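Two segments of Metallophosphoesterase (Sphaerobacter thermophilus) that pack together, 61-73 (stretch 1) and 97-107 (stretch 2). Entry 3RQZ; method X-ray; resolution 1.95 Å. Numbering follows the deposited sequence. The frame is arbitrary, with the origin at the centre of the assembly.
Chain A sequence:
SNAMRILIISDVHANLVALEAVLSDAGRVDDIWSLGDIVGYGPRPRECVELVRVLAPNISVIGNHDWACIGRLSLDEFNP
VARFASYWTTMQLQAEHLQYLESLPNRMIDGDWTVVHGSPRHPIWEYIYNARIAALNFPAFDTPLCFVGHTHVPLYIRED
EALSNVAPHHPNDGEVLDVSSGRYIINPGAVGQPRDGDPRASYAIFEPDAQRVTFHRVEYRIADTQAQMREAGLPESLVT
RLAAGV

Stretch 1 (61-73) VIGNHDWACIGRL
Stretch 2 (97-107) HLQYLESLPNR

Two segments distant in sequence can be joined by very few polar contacts if apolar side chains fill the space between them, and residues 61-73 and 97-107 of this metallophosphoesterase illustrate the principle. Each pairs a helix with extended backbone. In the first, Val61 (phi/psi -109/156) and Ile62 (-81/144) lead through Gly63, the N-cap, into a helix beginning at Asn64; in the second, a helix already under way at His97 gives way to extended Leu104 (-75/139) and Pro105 (-74/156). The two stretches run in roughly opposite directions, with CA atoms 5.2 Å apart for Val61 and Asn106, 6.5 Å for Asp66 and Leu101, and 6.0 Å for Ile70 and Leu98. About 600 Å² is buried, both sides summed.

A single direct hydrogen bond crosses the contact: Ile62 N donates to Pro105 O at 3.1 Å, with an angle of 156° at the hydrogen. The same acceptor, Pro105 O, lies 3.4 Å from Val61 CA in a CA-H...O contact. Proline has no amide hydrogen to give, but its carbonyl serves here. A water extends the link, lying 2.8 Å from Ile62 O and 2.7 Å from Asn106 O.

Most of the remaining contact is van der Waals packing by apolar side chains, against one another and against backbone atoms. Ile62 (chi1 t, chi2 121°) points toward the second stretch; its CB meets Leu104 CB at 4.0 Å, its CD1 comes within 3.2 Å of Leu101 O, and its CG2 lies 3.9 Å from Asn106 CB. Beta-branching gives it atoms to fill both directions. Val61 (m) sets CG1 4.3 Å from Pro105 CG. Leu101 and Leu104, both m,t, also point toward their partners; Leu101 CD2 lies 4.0 Å from Asp66 CB. Ile70 (m,t) starts sideways, yet its CD1 reaches Leu101 CB at 3.9 Å and Glu102 N at 3.6 Å. Leu98 (m,t) likewise starts sideways and brings CD2 to 3.9 Å from Cys69 O.

At the exposed margin, long side chains cover the apolar atoms. Glu102 (m,t, chi3 9°) places OE2 3.7 Å from Ile70 CG2, while Arg72 (m, chi2 -96°, chi3 m, chi4 162°) brings NH1 to 4.4 Å from Leu98 CD1.

Local hydrogen bonds accompany these backbone turns. Buried Asp66 (m) turns OD2 back to accept from Gly63 N at 2.7 Å, and Trp67 N bonds Gly63 O at 3.0 Å. An ideal CB on Gly63 would lie just 3.2 Å from Asp66 OD2. In the second stretch, Leu104 N bonds Leu101 O at 3.2 Å as the chain leaves its helix.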

# COMPACT_ATOMS: atom_id res chain seq x y z
N VAL A 61 -2.20 -4.68 -7.58
CA VAL A 61 -3.62 -4.80 -7.43
C VAL A 61 -4.21 -3.38 -7.19
O VAL A 61 -3.49 -2.47 -6.79
CB VAL A 61 -4.02 -5.85 -6.31
CG1 VAL A 61 -3.51 -7.29 -6.69
CG2 VAL A 61 -3.49 -5.46 -4.94
N ILE A 62 -5.49 -3.20 -7.50
CA ILE A 62 -6.11 -1.89 -7.46
C ILE A 62 -6.48 -1.60 -6.01
O ILE A 62 -6.82 -2.54 -5.25
CB ILE A 62 -7.36 -1.86 -8.39
CG1 ILE A 62 -7.94 -0.47 -8.49
CG2 ILE A 62 -8.49 -2.82 -7.92
CD1 ILE A 62 -7.97 0.05 -9.87
N GLY A 63 -6.35 -0.34 -5.60
CA GLY A 63 -6.86 0.13 -4.29
C GLY A 63 -8.16 0.91 -4.44
O GLY A 63 -8.59 1.20 -5.58
N ASN A 64 -8.81 1.25 -3.32
CA ASN A 64 -10.08 1.98 -3.40
C ASN A 64 -9.91 3.39 -4.00
O ASN A 64 -10.78 3.89 -4.74
CB ASN A 64 -10.77 2.03 -2.01
CG ASN A 64 -9.85 2.57 -0.91
OD1 ASN A 64 -8.77 2.04 -0.68
ND2 ASN A 64 -10.31 3.60 -0.20
N HIS A 65 -8.80 4.05 -3.68
CA HIS A 65 -8.55 5.39 -4.30
C HIS A 65 -8.30 5.34 -5.81
O HIS A 65 -8.80 6.20 -6.54
CB HIS A 65 -7.44 6.15 -3.56
CG HIS A 65 -7.88 6.63 -2.23
ND1 HIS A 65 -8.29 7.93 -2.00
CD2 HIS A 65 -8.04 5.96 -1.05
CE1 HIS A 65 -8.66 8.05 -0.74
NE2 HIS A 65 -8.52 6.88 -0.14
N ASP A 66 -7.53 4.35 -6.27
CA ASP A 66 -7.36 4.12 -7.71
C ASP A 66 -8.72 3.90 -8.38
O ASP A 66 -9.00 4.49 -9.42
CB ASP A 66 -6.43 2.90 -8.02
CG ASP A 66 -5.19 2.84 -7.14
OD1 ASP A 66 -4.53 3.91 -6.97
OD2 ASP A 66 -4.88 1.73 -6.61
N TRP A 67 -9.56 3.04 -7.78
CA TRP A 67 -10.87 2.69 -8.34
C TRP A 67 -11.81 3.91 -8.40
O TRP A 67 -12.54 4.10 -9.36
CB TRP A 67 -11.47 1.54 -7.49
CG TRP A 67 -12.83 1.00 -7.93
CD1 TRP A 67 -14.00 1.01 -7.18
CD2 TRP A 67 -13.15 0.34 -9.17
NE1 TRP A 67 -15.02 0.43 -7.91
CE2 TRP A 67 -14.53 -0.00 -9.12
CE3 TRP A 67 -12.41 0.02 -10.32
CZ2 TRP A 67 -15.19 -0.64 -10.18
CZ3 TRP A 67 -13.09 -0.62 -11.40
CH2 TRP A 67 -14.45 -0.95 -11.30
N ALA A 68 -11.76 4.72 -7.35
CA ALA A 68 -12.53 5.99 -7.31
C ALA A 68 -12.12 6.95 -8.43
O ALA A 68 -12.97 7.58 -9.07
CB ALA A 68 -12.33 6.68 -5.97
N CYS A 69 -10.82 7.04 -8.67
CA CYS A 69 -10.27 8.08 -9.54
C CYS A 69 -10.35 7.73 -11.01
O CYS A 69 -10.04 8.54 -11.87
CB CYS A 69 -8.87 8.48 -9.10
SG CYS A 69 -8.91 9.30 -7.48
N ILE A 70 -10.78 6.51 -11.29
CA ILE A 70 -10.98 6.09 -12.65
C ILE A 70 -12.27 6.71 -13.12
O ILE A 70 -12.52 6.77 -14.31
CB ILE A 70 -11.09 4.56 -12.72
CG1 ILE A 70 -9.72 3.95 -12.84
CG2 ILE A 70 -12.01 4.12 -13.89
CD1 ILE A 70 -9.76 2.43 -12.56
N GLY A 71 -13.09 7.15 -12.16
CA GLY A 71 -14.33 7.82 -12.46
C GLY A 71 -14.12 9.05 -13.34
O GLY A 71 -13.37 9.97 -12.97
N ARG A 72 -14.75 9.03 -14.51
CA ARG A 72 -14.84 10.23 -15.35
C ARG A 72 -16.00 11.09 -14.86
O ARG A 72 -17.01 10.60 -14.35
CB ARG A 72 -15.03 9.87 -16.84
CG ARG A 72 -14.04 8.78 -17.36
CD ARG A 72 -12.81 9.42 -18.04
NE ARG A 72 -13.11 9.80 -19.43
CZ ARG A 72 -12.40 10.67 -20.16
NH1 ARG A 72 -11.33 11.27 -19.62
NH2 ARG A 72 -12.75 10.94 -21.41
N LEU A 73 -15.81 12.38 -15.00
CA LEU A 73 -16.77 13.34 -14.53
C LEU A 73 -16.77 14.42 -15.60
O LEU A 73 -15.72 14.71 -16.18
CB LEU A 73 -16.27 13.90 -13.18
CG LEU A 73 -17.26 14.10 -12.04
CD1 LEU A 73 -16.55 13.85 -10.73
CD2 LEU A 73 -17.83 15.51 -12.09
N HIS A 97 -2.57 6.46 -17.83
CA HIS A 97 -2.71 6.17 -16.40
C HIS A 97 -4.05 5.55 -16.10
O HIS A 97 -4.13 4.60 -15.32
CB HIS A 97 -2.55 7.42 -15.54
CG HIS A 97 -1.37 8.24 -15.91
ND1 HIS A 97 -1.48 9.43 -16.60
CD2 HIS A 97 -0.04 8.01 -15.77
CE1 HIS A 97 -0.28 9.91 -16.85
NE2 HIS A 97 0.61 9.07 -16.35
N LEU A 98 -5.11 6.13 -16.70
CA LEU A 98 -6.46 5.57 -16.60
C LEU A 98 -6.53 4.13 -17.13
O LEU A 98 -7.10 3.26 -16.48
CB LEU A 98 -7.49 6.47 -17.31
CG LEU A 98 -7.52 7.87 -16.65
CD1 LEU A 98 -8.18 8.93 -17.57
CD2 LEU A 98 -8.22 7.78 -15.27
N GLN A 99 -5.94 3.88 -18.30
CA GLN A 99 -5.94 2.52 -18.87
C GLN A 99 -5.21 1.53 -17.98
O GLN A 99 -5.64 0.39 -17.80
CB GLN A 99 -5.30 2.51 -20.27
CG GLN A 99 -6.14 3.18 -21.35
CD GLN A 99 -5.33 3.36 -22.63
OE1 GLN A 99 -4.35 2.68 -22.84
NE2 GLN A 99 -5.75 4.30 -23.48
N TYR A 100 -4.10 1.97 -17.40
CA TYR A 100 -3.37 1.06 -16.54
C TYR A 100 -4.17 0.69 -15.28
O TYR A 100 -4.26 -0.48 -14.91
CB TYR A 100 -2.00 1.66 -16.14
CG TYR A 100 -1.27 0.79 -15.14
CD1 TYR A 100 -0.66 -0.40 -15.54
CD2 TYR A 100 -1.18 1.17 -13.80
CE1 TYR A 100 0.01 -1.22 -14.62
CE2 TYR A 100 -0.52 0.37 -12.86
CZ TYR A 100 0.09 -0.84 -13.30
OH TYR A 100 0.76 -1.63 -12.39
N LEU A 101 -4.70 1.70 -14.61
CA LEU A 101 -5.50 1.48 -13.39
C LEU A 101 -6.71 0.62 -13.69
O LEU A 101 -7.00 -0.28 -12.92
CB LEU A 101 -5.88 2.79 -12.72
CG LEU A 101 -4.70 3.59 -12.15
CD1 LEU A 101 -5.23 4.91 -11.65
CD2 LEU A 101 -3.89 2.85 -11.05
N GLU A 102 -7.39 0.89 -14.82
CA GLU A 102 -8.53 0.10 -15.25
C GLU A 102 -8.17 -1.36 -15.49
O GLU A 102 -9.03 -2.25 -15.39
CB GLU A 102 -9.17 0.70 -16.51
CG GLU A 102 -9.92 2.00 -16.23
CD GLU A 102 -10.24 2.85 -17.49
OE1 GLU A 102 -10.04 2.37 -18.63
OE2 GLU A 102 -10.69 4.01 -17.32
N SER A 103 -6.90 -1.63 -15.78
CA SER A 103 -6.53 -3.00 -16.12
C SER A 103 -6.33 -3.86 -14.89
O SER A 103 -6.32 -5.10 -15.01
CB SER A 103 -5.28 -3.01 -17.01
OG SER A 103 -4.09 -2.75 -16.26
N LEU A 104 -6.17 -3.24 -13.71
CA LEU A 104 -5.66 -3.95 -12.55
C LEU A 104 -6.72 -4.88 -11.94
O LEU A 104 -7.89 -4.52 -11.85
CB LEU A 104 -5.08 -3.00 -11.48
CG LEU A 104 -3.91 -2.09 -11.88
CD1 LEU A 104 -3.38 -1.33 -10.65
CD2 LEU A 104 -2.74 -2.89 -12.50
N PRO A 105 -6.30 -6.09 -11.54
CA PRO A 105 -7.16 -7.02 -10.83
C PRO A 105 -7.34 -6.54 -9.38
O PRO A 105 -6.53 -5.76 -8.85
CB PRO A 105 -6.33 -8.30 -10.89
CG PRO A 105 -4.90 -7.80 -10.71
CD PRO A 105 -4.90 -6.56 -11.58
N ASN A 106 -8.43 -6.95 -8.74
CA ASN A 106 -8.52 -6.66 -7.30
C ASN A 106 -7.86 -7.73 -6.43
O ASN A 106 -7.74 -7.57 -5.23
CB ASN A 106 -9.97 -6.31 -6.90
CG ASN A 106 -10.91 -7.48 -6.95
OD1 ASN A 106 -10.51 -8.62 -6.86
ND2 ASN A 106 -12.21 -7.19 -7.09
N ARG A 107 -7.42 -8.82 -7.06
CA ARG A 107 -6.86 -9.93 -6.30
C ARG A 107 -5.86 -10.66 -7.15
O ARG A 107 -6.16 -11.03 -8.28
CB ARG A 107 -7.96 -10.91 -5.85
CG ARG A 107 -7.51 -12.01 -4.81
CD ARG A 107 -8.46 -13.21 -4.74
NE ARG A 107 -9.86 -12.84 -4.77
CZ ARG A 107 -10.62 -12.66 -3.69
NH1 ARG A 107 -11.88 -12.28 -3.83
NH2 ARG A 107 -10.13 -12.86 -2.48
O HOH W 1 -7.30 -5.08 -4.15